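Local coordinates for protein Asp/Glu-specific dipeptidyl-peptidase (Flavobacterium psychrophilum, PDB 5JXF) that removes dipeptides from the N-terminus of oligopeptides as a serine peptidase, cutting strictly after an aspartate or glutamate, at residues W231-G236 and L676-V681; T280-Y285 and G659-S664; C650-N655 and I695-M700. One frame throughout, in Å; residues are numbered along the deposited sequence.

Overall arrangement
All three contacts lie buried in the chymotrypsin-like part of this S46 peptidase, and each uses at least one strand of the same antiparallel sheet. Contact 1 lays a loop with R233 and W231 against strand 673-680, which reads the bound dipeptide; its chemistry is largely charged, with apolar packing at W231. Contact 2 sets the loop of the presumed nucleophile against strand 279-284, with small residues and short polar links. Contact 3 is regular sheet, strand 648-653 paired with 698-702 by backbone bonds and apolar packing. Asparagines tie them together: N677 of contact 1 bonds to N698 of contact 3 and to N661 of contact 2, while N655 of contact 3 meets T280.

Contact 1: residues W231-G236 and L676-V681; sequences WPRHTG and LNFDRV. With ASP (aspartic acid), chain F; ARG (arginine), chain E.
The guanidinium of R233 presents one face to the rim of the F678 ring, the two planes 80° apart. NH1 of R233 stands 3.5 Å from CE2 of F678, so the cation meets the ring's edge and not its pi cloud. CG of R233 also lies in the ring plane, 3.6 Å from CZ of F678. This chain is bent at chi2 (94°) and chi3, which swings NH2 round to D679; the carboxylate lies at the guanidinium's edge, turned 77° against it. The salt bridge is modelled implausibly short, its length doubtful. F678 and D679 can both look toward this loop because they form a classic beta bulge opposite V699. Farther along, V681 CG1 packs 3.5 Å from CB of W231, whose indole NE1 is taken up by N604.

D679 OD1 accepts a hydrogen bond from N of the bound arginine at 2.9 Å; the same ligand residue is also bonded by N228 OD1 and N343 ND2. R680 grips the bound aspartate with its edge: NE to OD2 and NH2 to OD1, each 2.8 Å. Such a paired clasp suits a carboxylate, consistent with the role inferred for R680 in acidic P1 specificity. W229 N also donates to D679 OD2, and the positive charge of R233 nearby, whatever its exact distance, would probably favour the ionised carboxylate that meets the substrate's amino terminus.

Contact 2: residues T280-Y285 and G659-S664; sequences TMVMGY and GGNSGS. With ASP (aspartic acid), chain F.
S664 and N661 lean on the end of strand 279-284, holding against it the Gly-Gly-Asn-Ser-Gly loop that carries the presumed nucleophile S662 and the oxyanion hole of a chymotrypsin-like serine peptidase. Backbone bonds come first: the amides of G660 and S662 both donate to the main-chain carbonyl O of the bound aspartate, the group that would be the oxyanion during cleavage, G660 N at 2.8 Å. A type II turn from N661 to S664 shapes the loop.

Side-chain bonds lock this turn. With OG of S664 anti to its carbonyl carbon (chi1 -68°), the hydroxyl sits beside its own backbone N, and both reach N661 O from the same face. OG donates to N661 O at 2.9 Å and accepts from N661 ND2 at 2.9 Å in a nearly straight bond (167°), lying in the amide plane. Water 1 accepts from the same ND2, and T658 N donates to N661 OD1. With an alanine here in place of S664, N661 ND2 would probably lose its acceptor in the turn and N661 O one of its donors, leaving the amide to T658 N and water 1.

Packing against the strand is close. V282 CG1 touches S664 CB at 3.5 Å, and G284 CA lies 3.3 Å from S664 OG. A side chain at G284 would strike that hydroxyl and the N661 amide, so glycine fits. G660 is likewise confined, by its backbone angles and by Y285: its CA makes a CA-H...O contact with Y285 O at 3.2 Å.

Contact 3: residues C650-N655 and I695-M700; sequences CFIGTN and ICRNVM
F651 and M700 form a hydrogen-bonded pair where strands 648-653 and 698-702 run antiparallel as neighbours in the sheet. F651 N gives to M700 O at 2.9 Å, and M700 N returns the bond to F651 O. Above the backbone, CB of M700 makes a CH-pi contact over the ring face of F651, 4.1 Å from its centroid, while SD approaches obliquely in a Met-aromatic contact. The methionine chain, bent at chi2 (145°) and chi3, curls its CE back to 3.5 Å from G653 N, a fold that a flexible, unbranched residue can make. On the other face I652 and V699, the non-hydrogen-bonded pair, lie side by side, CG2 to CG2 at 3.8 Å.

G653 pairs with N698 by two further backbone bonds. Beside them N655 ND2 donates to N698 OD1, the amides 82° apart, and T654 CG2 covers one face of the R697 guanidinium, 3.8 Å from CZ of R697. A second shell sets these groups: T280 takes another bond from N655 ND2, N677 OD1 holds N698 ND2, and R697 is spread among the carbonyls of K593, G594 and P693. Within its own segment, R697 NH1 also donates to C696 O at 2.9 Å.

Contact 1: residues W231-G236 and L676-V681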
ATOM      1  N   TRP A 231       7.232  -1.325   7.111  1.00 42.25           N
ATOM      2  CA  TRP A 231       8.402  -1.217   6.252  1.00 41.93           C
ATOM      3  C   TRP A 231       7.922  -1.162   4.773  1.00 51.32           C
ATOM      4  O   TRP A 231       6.949  -1.832   4.423  1.00 49.56           O
ATOM      5  CB  TRP A 231       9.331  -2.410   6.445  1.00 51.48           C
ATOM      6  CG  TRP A 231      10.558  -2.338   5.590  1.00 47.40           C
ATOM      7  CD1 TRP A 231      10.806  -3.030   4.438  1.00 48.36           C
ATOM      8  CD2 TRP A 231      11.706  -1.526   5.828  1.00 49.41           C
ATOM      9  NE1 TRP A 231      12.040  -2.691   3.941  1.00 46.05           N
ATOM     10  CE2 TRP A 231      12.612  -1.765   4.773  1.00 40.74           C
ATOM     11  CE3 TRP A 231      12.060  -0.622   6.833  1.00 38.95           C
ATOM     12  CZ2 TRP A 231      13.834  -1.116   4.685  1.00 40.10           C
ATOM     13  CZ3 TRP A 231      13.271   0.024   6.738  1.00 41.69           C
ATOM     14  CH2 TRP A 231      14.147  -0.230   5.676  1.00 44.07           C
ATOM     15  N   PRO A 232       8.582  -0.375   3.906  1.00 44.07           N
ATOM     16  CA  PRO A 232       9.680   0.589   4.062  1.00 42.53           C
ATOM     17  C   PRO A 232       9.332   1.750   4.991  1.00 44.44           C
ATOM     18  O   PRO A 232       8.180   2.183   5.087  1.00 44.35           O
ATOM     19  CB  PRO A 232       9.913   1.086   2.638  1.00 44.72           C
ATOM     20  CG  PRO A 232       9.433  -0.041   1.771  1.00 47.46           C
ATOM     21  CD  PRO A 232       8.247  -0.585   2.480  1.00 51.85           C
ATOM     22  N   ARG A 233      10.338   2.214   5.715  1.00 43.61           N
ATOM     23  CA  ARG A 233      10.162   3.282   6.679  1.00 46.98           C
ATOM     24  C   ARG A 233      11.285   4.286   6.492  1.00 44.99           C
ATOM     25  O   ARG A 233      12.434   3.912   6.251  1.00 43.89           O
ATOM     26  CB  ARG A 233      10.169   2.737   8.124  1.00 51.36           C
ATOM     27  CG  ARG A 233      10.092   3.824   9.206  1.00 48.12           C
ATOM     28  CD  ARG A 233       8.640   4.067   9.641  1.00 42.84           C
ATOM     29  NE  ARG A 233       8.202   2.839  10.239  1.00 59.46           N
ATOM     30  CZ  ARG A 233       7.817   2.672  11.490  1.00 52.89           C
ATOM     31  NH1 ARG A 233       7.715   3.685  12.339  1.00 55.09           N
ATOM     32  NH2 ARG A 233       7.481   1.465  11.851  1.00 57.44           N
ATOM     33  N   HIS A 234      10.957   5.563   6.634  1.00 40.09           N
ATOM     34  CA  HIS A 234      11.935   6.616   6.447  1.00 43.93           C
ATOM     35  C   HIS A 234      11.924   7.594   7.610  1.00 52.76           C
ATOM     36  O   HIS A 234      12.017   8.805   7.399  1.00 54.25           O
ATOM     37  CB  HIS A 234      11.660   7.345   5.125  1.00 45.99           C
ATOM     38  CG  HIS A 234      11.508   6.421   3.960  1.00 42.71           C
ATOM     39  ND1 HIS A 234      10.418   5.602   3.806  1.00 47.01           N
ATOM     40  CD2 HIS A 234      12.326   6.167   2.911  1.00 45.70           C
ATOM     41  CE1 HIS A 234      10.557   4.887   2.702  1.00 50.00           C
ATOM     42  NE2 HIS A 234      11.706   5.212   2.139  1.00 50.11           N
ATOM     43  N   THR A 235      11.853   7.054   8.833  1.00 57.52           N
ATOM     44  CA  THR A 235      11.710   7.842  10.063  1.00 52.71           C
ATOM     45  C   THR A 235      13.002   7.985  10.864  1.00 50.79           C
ATOM     46  O   THR A 235      13.622   6.985  11.237  1.00 46.49           O
ATOM     47  CB  THR A 235      10.660   7.210  10.992  1.00 52.72           C
ATOM     48  OG1 THR A 235       9.431   7.005  10.276  1.00 59.44           O
ATOM     49  CG2 THR A 235      10.413   8.100  12.199  1.00 52.91           C
ATOM     50  N   GLY A 236      13.405   9.223  11.146  1.00 49.64           N
ATOM     51  CA  GLY A 236      14.567   9.469  11.988  1.00 50.11           C
ATOM     52  C   GLY A 236      14.199   9.410  13.463  1.00 48.66           C
ATOM     53  O   GLY A 236      14.206  10.422  14.160  1.00 58.99           O
ATOM     54  N   LEU A 676      19.883   2.124  15.334  1.00 41.95           N
ATOM     55  CA  LEU A 676      19.069   2.373  16.521  1.00 42.14           C
ATOM     56  C   LEU A 676      17.691   1.749  16.343  1.00 41.15           C
ATOM     57  O   LEU A 676      16.909   2.217  15.514  1.00 37.87           O
ATOM     58  CB  LEU A 676      18.975   3.873  16.757  1.00 39.96           C
ATOM     59  CG  LEU A 676      17.983   4.432  17.761  1.00 43.45           C
ATOM     60  CD1 LEU A 676      18.336   4.006  19.184  1.00 42.74           C
ATOM     61  CD2 LEU A 676      18.001   5.929  17.621  1.00 35.57           C
ATOM     62  N   ASN A 677      17.405   0.677  17.090  1.00 35.07           N
ATOM     63  CA  ASN A 677      16.155  -0.056  16.932  1.00 40.87           C
ATOM     64  C   ASN A 677      14.945   0.767  17.313  1.00 39.51           C
ATOM     65  O   ASN A 677      15.008   1.553  18.254  1.00 45.17           O
ATOM     66  CB  ASN A 677      16.179  -1.333  17.753  1.00 39.37           C
ATOM     67  CG  ASN A 677      14.960  -2.180  17.542  1.00 42.48           C
ATOM     68  OD1 ASN A 677      14.811  -2.806  16.490  1.00 43.30           O
ATOM     69  ND2 ASN A 677      14.072  -2.221  18.544  1.00 36.97           N
ATOM     70  N   PHE A 678      13.842   0.607  16.578  1.00 38.05           N
ATOM     71  CA  PHE A 678      12.659   1.387  16.931  1.00 31.42           C
ATOM     72  C   PHE A 678      11.305   0.825  16.524  1.00 39.23           C
ATOM     73  O   PHE A 678      10.282   1.357  16.950  1.00 41.23           O
ATOM     74  CB  PHE A 678      12.798   2.814  16.400  1.00 31.68           C
ATOM     75  CG  PHE A 678      12.551   2.968  14.912  1.00 41.15           C
ATOM     76  CD1 PHE A 678      13.563   2.713  13.990  1.00 39.77           C
ATOM     77  CD2 PHE A 678      11.329   3.448  14.442  1.00 47.93           C
ATOM     78  CE1 PHE A 678      13.354   2.908  12.616  1.00 40.65           C
ATOM     79  CE2 PHE A 678      11.099   3.641  13.060  1.00 48.38           C
ATOM     80  CZ  PHE A 678      12.110   3.373  12.149  1.00 38.95           C
ATOM     81  N   ASP A 679      11.270  -0.268  15.764  1.00 34.34           N
ATOM     82  CA  ASP A 679       9.987  -0.847  15.412  1.00 34.56           C
ATOM     83  C   ASP A 679      10.125  -2.261  14.892  1.00 39.62           C
ATOM     84  O   ASP A 679      11.229  -2.789  14.815  1.00 38.48           O
ATOM     85  CB  ASP A 679       9.289   0.011  14.340  1.00 47.27           C
ATOM     86  CG  ASP A 679       7.781   0.080  14.539  1.00 47.71           C
ATOM     87  OD1 ASP A 679       7.241  -0.732  15.318  1.00 43.02           O
ATOM     88  OD2 ASP A 679       7.131   0.945  13.915  1.00 44.97           O
ATOM     89  N   ARG A 680       8.990  -2.851  14.516  1.00 37.82           N
ATOM     90  CA  ARG A 680       8.947  -4.107  13.770  1.00 42.08           C
ATOM     91  C   ARG A 680       8.126  -3.892  12.516  1.00 43.53           C
ATOM     92  O   ARG A 680       7.282  -2.998  12.482  1.00 45.72           O
ATOM     93  CB  ARG A 680       8.313  -5.229  14.584  1.00 41.28           C
ATOM     94  CG  ARG A 680       9.181  -5.812  15.700  1.00 39.22           C
ATOM     95  CD  ARG A 680       8.333  -6.711  16.532  1.00 41.33           C
ATOM     96  NE  ARG A 680       7.662  -5.946  17.575  1.00 47.87           N
ATOM     97  CZ  ARG A 680       6.671  -6.413  18.324  1.00 49.81           C
ATOM     98  NH1 ARG A 680       6.211  -7.635  18.105  1.00 47.88           N
ATOM     99  NH2 ARG A 680       6.135  -5.654  19.277  1.00 49.44           N
ATOM    100  N   VAL A 681       8.337  -4.723  11.507  1.00 43.88           N
ATOM    101  CA  VAL A 681       7.568  -4.597  10.265  1.00 52.36           C
ATOM    102  C   VAL A 681       6.171  -5.202  10.430  1.00 51.83           C
ATOM    103  O   VAL A 681       5.945  -6.054  11.303  1.00 41.60           O
ATOM    104  CB  VAL A 681       8.290  -5.266   9.067  1.00 44.64           C
ATOM    105  CG1 VAL A 681       9.708  -4.770   8.976  1.00 35.55           C
ATOM    106  CG2 VAL A 681       8.278  -6.780   9.187  1.00 44.86           C
TER
HETATM  107  N   ASP F 802       8.037   0.269  19.116  1.00 92.63           N
HETATM  108  CA  ASP F 802       8.242  -0.750  20.152  1.00106.35           C
HETATM  109  C   ASP F 802       8.726  -0.208  21.484  1.00100.90           C
HETATM  110  O   ASP F 802       9.623  -0.780  22.111  1.00102.92           O
HETATM  111  CB  ASP F 802       9.221  -1.827  19.651  1.00125.56           C
HETATM  112  CG  ASP F 802       8.536  -2.924  18.845  1.00138.94           C
HETATM  113  OD1 ASP F 802       7.317  -3.107  19.005  1.00134.15           O
HETATM  114  OD2 ASP F 802       9.220  -3.621  18.062  1.00159.74           O
HETATM  115  N   ARG E 801       5.722   1.277  16.785  1.00 73.38           N
HETATM  116  CA  ARG E 801       6.727   1.782  17.709  1.00 76.34           C
HETATM  117  C   ARG E 801       6.841   0.804  18.884  1.00 82.31           C
HETATM  118  O   ARG E 801       5.849   0.519  19.549  1.00 78.78           O
HETATM  119  CB  ARG E 801       6.366   3.193  18.191  1.00 69.79           C
HETATM  120  CG  ARG E 801       6.369   4.261  17.086  1.00 73.87           C
HETATM  121  CD  ARG E 801       5.908   5.622  17.613  1.00 69.92           C
HETATM  122  NE  ARG E 801       4.563   5.557  18.178  1.00 62.69           N
HETATM  123  CZ  ARG E 801       3.444   5.795  17.489  1.00 68.93           C
HETATM  124  NH1 ARG E 801       3.505   6.130  16.200  1.00 82.54           N
HETATM  125  NH2 ARG E 801       2.257   5.707  18.089  1.00 60.08           N

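Contact 2: residues T280-Y285 and G659-S664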
ATOM      1  N   THR A 280      24.358  -8.294  12.888  1.00 41.72           N
ATOM      2  CA  THR A 280      23.835  -7.268  13.799  1.00 42.30           C
ATOM      3  C   THR A 280      23.478  -7.900  15.132  1.00 45.86           C
ATOM      4  O   THR A 280      22.975  -9.027  15.176  1.00 42.44           O
ATOM      5  CB  THR A 280      22.536  -6.574  13.264  1.00 63.38           C
ATOM      6  OG1 THR A 280      21.464  -7.522  13.222  1.00 66.73           O
ATOM      7  CG2 THR A 280      22.723  -5.988  11.888  1.00 51.52           C
ATOM      8  N   MET A 281      23.733  -7.168  16.211  1.00 41.81           N
ATOM      9  CA  MET A 281      23.333  -7.596  17.530  1.00 46.38           C
ATOM     10  C   MET A 281      22.573  -6.474  18.228  1.00 42.01           C
ATOM     11  O   MET A 281      23.036  -5.333  18.314  1.00 39.65           O
ATOM     12  CB  MET A 281      24.558  -8.019  18.356  1.00 46.62           C
ATOM     13  CG  MET A 281      24.213  -8.852  19.554  1.00 49.24           C
ATOM     14  SD  MET A 281      25.595  -9.078  20.721  1.00 62.39           S
ATOM     15  CE  MET A 281      25.880  -7.413  21.228  1.00 40.71           C
ATOM     16  N   VAL A 282      21.403  -6.819  18.741  1.00 41.45           N
ATOM     17  CA  VAL A 282      20.597  -5.856  19.450  1.00 46.98           C
ATOM     18  C   VAL A 282      20.482  -6.231  20.949  1.00 36.68           C
ATOM     19  O   VAL A 282      20.086  -7.331  21.308  1.00 41.60           O
ATOM     20  CB  VAL A 282      19.203  -5.741  18.791  1.00 44.40           C
ATOM     21  CG1 VAL A 282      18.357  -4.746  19.525  1.00 43.54           C
ATOM     22  CG2 VAL A 282      19.338  -5.328  17.294  1.00 36.62           C
ATOM     23  N   MET A 283      20.845  -5.296  21.809  1.00 41.22           N
ATOM     24  CA  MET A 283      20.777  -5.495  23.254  1.00 38.04           C
ATOM     25  C   MET A 283      19.727  -4.541  23.822  1.00 39.37           C
ATOM     26  O   MET A 283      19.713  -3.362  23.498  1.00 43.73           O
ATOM     27  CB  MET A 283      22.150  -5.244  23.893  1.00 36.36           C
ATOM     28  CG  MET A 283      22.311  -5.798  25.308  1.00 58.31           C
ATOM     29  SD  MET A 283      24.021  -5.593  25.970  1.00 66.27           S
ATOM     30  CE  MET A 283      24.887  -5.750  24.389  1.00 52.27           C
ATOM     31  N   GLY A 284      18.812  -5.039  24.633  1.00 41.42           N
ATOM     32  CA  GLY A 284      17.813  -4.142  25.167  1.00 41.10           C
ATOM     33  C   GLY A 284      16.959  -4.755  26.244  1.00 41.88           C
ATOM     34  O   GLY A 284      17.293  -5.807  26.806  1.00 40.82           O
ATOM     35  N   TYR A 285      15.852  -4.083  26.539  1.00 42.37           N
ATOM     36  CA  TYR A 285      14.968  -4.524  27.609  1.00 39.56           C
ATOM     37  C   TYR A 285      13.538  -4.823  27.110  1.00 43.19           C
ATOM     38  O   TYR A 285      12.580  -4.128  27.469  1.00 39.88           O
ATOM     39  CB  TYR A 285      14.945  -3.477  28.723  1.00 36.36           C
ATOM     40  CG  TYR A 285      16.323  -3.182  29.295  1.00 42.80           C
ATOM     41  CD1 TYR A 285      17.201  -2.326  28.626  1.00 42.60           C
ATOM     42  CD2 TYR A 285      16.736  -3.736  30.512  1.00 36.65           C
ATOM     43  CE1 TYR A 285      18.460  -2.066  29.125  1.00 45.15           C
ATOM     44  CE2 TYR A 285      18.018  -3.467  31.025  1.00 36.63           C
ATOM     45  CZ  TYR A 285      18.857  -2.635  30.328  1.00 39.87           C
ATOM     46  OH  TYR A 285      20.104  -2.338  30.792  1.00 44.73           O
ATOM     47  N   GLY A 659       8.178  -4.623  22.236  1.00 41.11           N
ATOM     48  CA  GLY A 659       8.112  -3.354  22.944  1.00 35.15           C
ATOM     49  C   GLY A 659       9.058  -3.396  24.170  1.00 34.91           C
ATOM     50  O   GLY A 659       9.097  -4.396  24.886  1.00 34.98           O
ATOM     51  N   GLY A 660       9.813  -2.328  24.387  1.00 37.86           N
ATOM     52  CA  GLY A 660      10.904  -2.331  25.351  1.00 44.31           C
ATOM     53  C   GLY A 660      12.252  -2.221  24.661  1.00 51.44           C
ATOM     54  O   GLY A 660      13.202  -1.657  25.219  1.00 49.92           O
ATOM     55  N   ASN A 661      12.319  -2.754  23.438  1.00 40.70           N
ATOM     56  CA  ASN A 661      13.520  -2.711  22.627  1.00 46.99           C
ATOM     57  C   ASN A 661      13.622  -1.396  21.900  1.00 46.21           C
ATOM     58  O   ASN A 661      14.621  -1.140  21.230  1.00 40.75           O
ATOM     59  CB  ASN A 661      13.546  -3.830  21.595  1.00 46.86           C
ATOM     60  CG  ASN A 661      14.270  -5.065  22.073  1.00 46.48           C
ATOM     61  OD1 ASN A 661      13.767  -6.179  21.929  1.00 49.24           O
ATOM     62  ND2 ASN A 661      15.463  -4.882  22.643  1.00 37.39           N
ATOM     63  N   SER A 662      12.583  -0.574  22.013  1.00 39.82           N
ATOM     64  CA  SER A 662      12.679   0.798  21.529  1.00 41.94           C
ATOM     65  C   SER A 662      13.907   1.462  22.095  1.00 45.29           C
ATOM     66  O   SER A 662      14.106   1.492  23.329  1.00 40.30           O
ATOM     67  CB  SER A 662      11.455   1.625  21.900  1.00 46.96           C
ATOM     68  OG  SER A 662      10.493   1.577  20.866  1.00 58.21           O
ATOM     69  N   GLY A 663      14.723   1.985  21.195  1.00 44.00           N
ATOM     70  CA  GLY A 663      15.935   2.666  21.565  1.00 39.64           C
ATOM     71  C   GLY A 663      17.142   1.761  21.763  1.00 42.29           C
ATOM     72  O   GLY A 663      18.190   2.248  22.124  1.00 38.52           O
ATOM     73  N   SER A 664      17.005   0.463  21.505  1.00 40.39           N
ATOM     74  CA  SER A 664      18.118  -0.476  21.642  1.00 36.69           C
ATOM     75  C   SER A 664      19.173  -0.232  20.589  1.00 41.79           C
ATOM     76  O   SER A 664      18.850   0.089  19.452  1.00 39.61           O
ATOM     77  CB  SER A 664      17.652  -1.927  21.528  1.00 30.40           C
ATOM     78  OG  SER A 664      16.852  -2.311  22.625  1.00 35.03           O
TER
HETATM   79  N   ASP F 802       8.037   0.269  19.116  1.00 92.63           N
HETATM   80  CA  ASP F 802       8.242  -0.750  20.152  1.00106.35           C
HETATM   81  C   ASP F 802       8.726  -0.208  21.484  1.00100.90           C
HETATM   82  O   ASP F 802       9.623  -0.780  22.111  1.00102.92           O
HETATM   83  CB  ASP F 802       9.221  -1.827  19.651  1.00125.56           C
HETATM   84  CG  ASP F 802       8.536  -2.924  18.845  1.00138.94           C
HETATM   85  OD1 ASP F 802       7.317  -3.107  19.005  1.00134.15           O
HETATM   86  OD2 ASP F 802       9.220  -3.621  18.062  1.00159.74           O
HETATM   87  O   HOH W   1      17.238  -7.230  23.119  1.00 45.25           O

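Contact 3: residues C650-N655 and I695-M700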
ATOM      1  N   CYS A 650      17.002   4.188   7.096  1.00 41.99           N
ATOM      2  CA  CYS A 650      16.629   3.068   7.961  1.00 42.63           C
ATOM      3  C   CYS A 650      17.117   1.768   7.354  1.00 45.58           C
ATOM      4  O   CYS A 650      17.428   1.710   6.158  1.00 41.03           O
ATOM      5  CB  CYS A 650      15.105   2.978   8.167  1.00 36.23           C
ATOM      6  SG  CYS A 650      14.295   4.420   8.892  1.00 48.14           S
ATOM      7  N   PHE A 651      17.172   0.729   8.183  1.00 34.89           N
ATOM      8  CA  PHE A 651      17.369  -0.629   7.686  1.00 37.54           C
ATOM      9  C   PHE A 651      16.705  -1.658   8.602  1.00 40.48           C
ATOM     10  O   PHE A 651      16.183  -1.313   9.664  1.00 47.20           O
ATOM     11  CB  PHE A 651      18.867  -0.948   7.492  1.00 40.69           C
ATOM     12  CG  PHE A 651      19.682  -1.000   8.775  1.00 39.79           C
ATOM     13  CD1 PHE A 651      20.200   0.154   9.328  1.00 39.56           C
ATOM     14  CD2 PHE A 651      19.971  -2.214   9.384  1.00 36.80           C
ATOM     15  CE1 PHE A 651      20.975   0.102  10.496  1.00 46.17           C
ATOM     16  CE2 PHE A 651      20.748  -2.272  10.535  1.00 40.68           C
ATOM     17  CZ  PHE A 651      21.243  -1.115  11.094  1.00 42.10           C
ATOM     18  N   ILE A 652      16.692  -2.916   8.166  1.00 40.23           N
ATOM     19  CA  ILE A 652      15.982  -3.966   8.882  1.00 37.03           C
ATOM     20  C   ILE A 652      16.822  -5.233   8.961  1.00 41.65           C
ATOM     21  O   ILE A 652      17.634  -5.489   8.080  1.00 41.83           O
ATOM     22  CB  ILE A 652      14.619  -4.335   8.216  1.00 46.33           C
ATOM     23  CG1 ILE A 652      14.765  -4.498   6.693  1.00 41.66           C
ATOM     24  CG2 ILE A 652      13.585  -3.278   8.501  1.00 49.65           C
ATOM     25  CD1 ILE A 652      13.470  -5.088   5.987  1.00 40.68           C
ATOM     26  N   GLY A 653      16.604  -6.021  10.007  1.00 39.38           N
ATOM     27  CA  GLY A 653      17.282  -7.289  10.157  1.00 44.10           C
ATOM     28  C   GLY A 653      16.457  -8.376  10.815  1.00 44.08           C
ATOM     29  O   GLY A 653      15.306  -8.177  11.198  1.00 48.03           O
ATOM     30  N   THR A 654      17.063  -9.546  10.947  1.00 44.29           N
ATOM     31  CA  THR A 654      16.397 -10.692  11.519  1.00 45.41           C
ATOM     32  C   THR A 654      16.529 -10.762  13.053  1.00 47.84           C
ATOM     33  O   THR A 654      16.467 -11.833  13.625  1.00 50.14           O
ATOM     34  CB  THR A 654      16.950 -11.986  10.916  1.00 45.23           C
ATOM     35  OG1 THR A 654      18.361 -12.061  11.156  1.00 48.21           O
ATOM     36  CG2 THR A 654      16.704 -12.002   9.404  1.00 46.90           C
ATOM     37  N   ASN A 655      16.692  -9.622  13.709  1.00 43.39           N
ATOM     38  CA  ASN A 655      16.742  -9.614  15.169  1.00 45.97           C
ATOM     39  C   ASN A 655      15.343  -9.711  15.767  1.00 48.59           C
ATOM     40  O   ASN A 655      14.406  -9.096  15.284  1.00 53.85           O
ATOM     41  CB  ASN A 655      17.432  -8.349  15.685  1.00 33.36           C
ATOM     42  CG  ASN A 655      18.769  -8.106  15.039  1.00 52.60           C
ATOM     43  OD1 ASN A 655      19.757  -8.751  15.375  1.00 59.83           O
ATOM     44  ND2 ASN A 655      18.819  -7.141  14.125  1.00 49.83           N
ATOM     45  N   ILE A 695       9.608 -13.599   7.711  1.00 53.99           N
ATOM     46  CA  ILE A 695       8.933 -12.300   7.651  1.00 49.82           C
ATOM     47  C   ILE A 695       9.040 -11.424   8.924  1.00 58.34           C
ATOM     48  O   ILE A 695       8.521 -10.310   8.959  1.00 65.91           O
ATOM     49  CB  ILE A 695       7.427 -12.480   7.316  1.00 56.22           C
ATOM     50  CG1 ILE A 695       6.725 -13.347   8.372  1.00 49.00           C
ATOM     51  CG2 ILE A 695       7.216 -13.032   5.854  1.00 47.37           C
ATOM     52  CD1 ILE A 695       5.184 -13.507   8.122  1.00 46.10           C
ATOM     53  N   CYS A 696       9.693 -11.907   9.971  1.00 54.21           N
ATOM     54  CA  CYS A 696       9.874 -11.065  11.149  1.00 50.48           C
ATOM     55  C   CYS A 696      11.160 -10.278  11.032  1.00 40.50           C
ATOM     56  O   CYS A 696      12.231 -10.844  10.879  1.00 54.47           O
ATOM     57  CB  CYS A 696       9.854 -11.909  12.428  1.00 45.11           C
ATOM     58  SG  CYS A 696       8.187 -12.550  12.720  1.00 71.56           S
ATOM     59  N   ARG A 697      11.042  -8.959  11.049  1.00 38.31           N
ATOM     60  CA  ARG A 697      12.208  -8.107  10.959  1.00 38.34           C
ATOM     61  C   ARG A 697      12.101  -6.976  11.960  1.00 48.52           C
ATOM     62  O   ARG A 697      11.009  -6.511  12.274  1.00 42.99           O
ATOM     63  CB  ARG A 697      12.374  -7.511   9.541  1.00 41.24           C
ATOM     64  CG  ARG A 697      12.544  -8.509   8.421  1.00 40.10           C
ATOM     65  CD  ARG A 697      13.918  -9.180   8.434  1.00 50.01           C
ATOM     66  NE  ARG A 697      14.115 -10.058   7.274  1.00 49.64           N
ATOM     67  CZ  ARG A 697      13.704 -11.323   7.223  1.00 47.89           C
ATOM     68  NH1 ARG A 697      13.061 -11.868   8.263  1.00 43.18           N
ATOM     69  NH2 ARG A 697      13.923 -12.045   6.131  1.00 44.32           N
ATOM     70  N   ASN A 698      13.243  -6.496  12.444  1.00 45.31           N
ATOM     71  CA  ASN A 698      13.205  -5.306  13.268  1.00 37.38           C
ATOM     72  C   ASN A 698      13.628  -4.118  12.422  1.00 40.89           C
ATOM     73  O   ASN A 698      14.364  -4.285  11.448  1.00 40.19           O
ATOM     74  CB  ASN A 698      14.092  -5.469  14.522  1.00 37.51           C
ATOM     75  CG  ASN A 698      15.593  -5.395  14.211  1.00 41.89           C
ATOM     76  OD1 ASN A 698      16.128  -6.178  13.410  1.00 42.55           O
ATOM     77  ND2 ASN A 698      16.275  -4.446  14.848  1.00 38.83           N
ATOM     78  N   VAL A 699      13.139  -2.933  12.769  1.00 39.15           N
ATOM     79  CA  VAL A 699      13.471  -1.719  12.031  1.00 42.86           C
ATOM     80  C   VAL A 699      14.374  -0.815  12.861  1.00 40.91           C
ATOM     81  O   VAL A 699      14.074  -0.524  14.027  1.00 41.36           O
ATOM     82  CB  VAL A 699      12.207  -0.955  11.623  1.00 46.04           C
ATOM     83  CG1 VAL A 699      12.509   0.099  10.518  1.00 35.03           C
ATOM     84  CG2 VAL A 699      11.168  -1.951  11.121  1.00 47.05           C
ATOM     85  N   MET A 700      15.465  -0.372  12.237  1.00 38.24           N
ATOM     86  CA  MET A 700      16.517   0.441  12.860  1.00 32.68           C
ATOM     87  C   MET A 700      16.773   1.735  12.126  1.00 39.76           C
ATOM     88  O   MET A 700      16.775   1.775  10.889  1.00 35.57           O
ATOM     89  CB  MET A 700      17.826  -0.354  12.928  1.00 31.62           C
ATOM     90  CG  MET A 700      17.846  -1.476  13.960  1.00 30.98           C
ATOM     91  SD  MET A 700      18.802  -2.941  13.462  1.00 45.44           S
ATOM     92  CE  MET A 700      17.804  -3.524  12.072  1.00 55.64           C
TER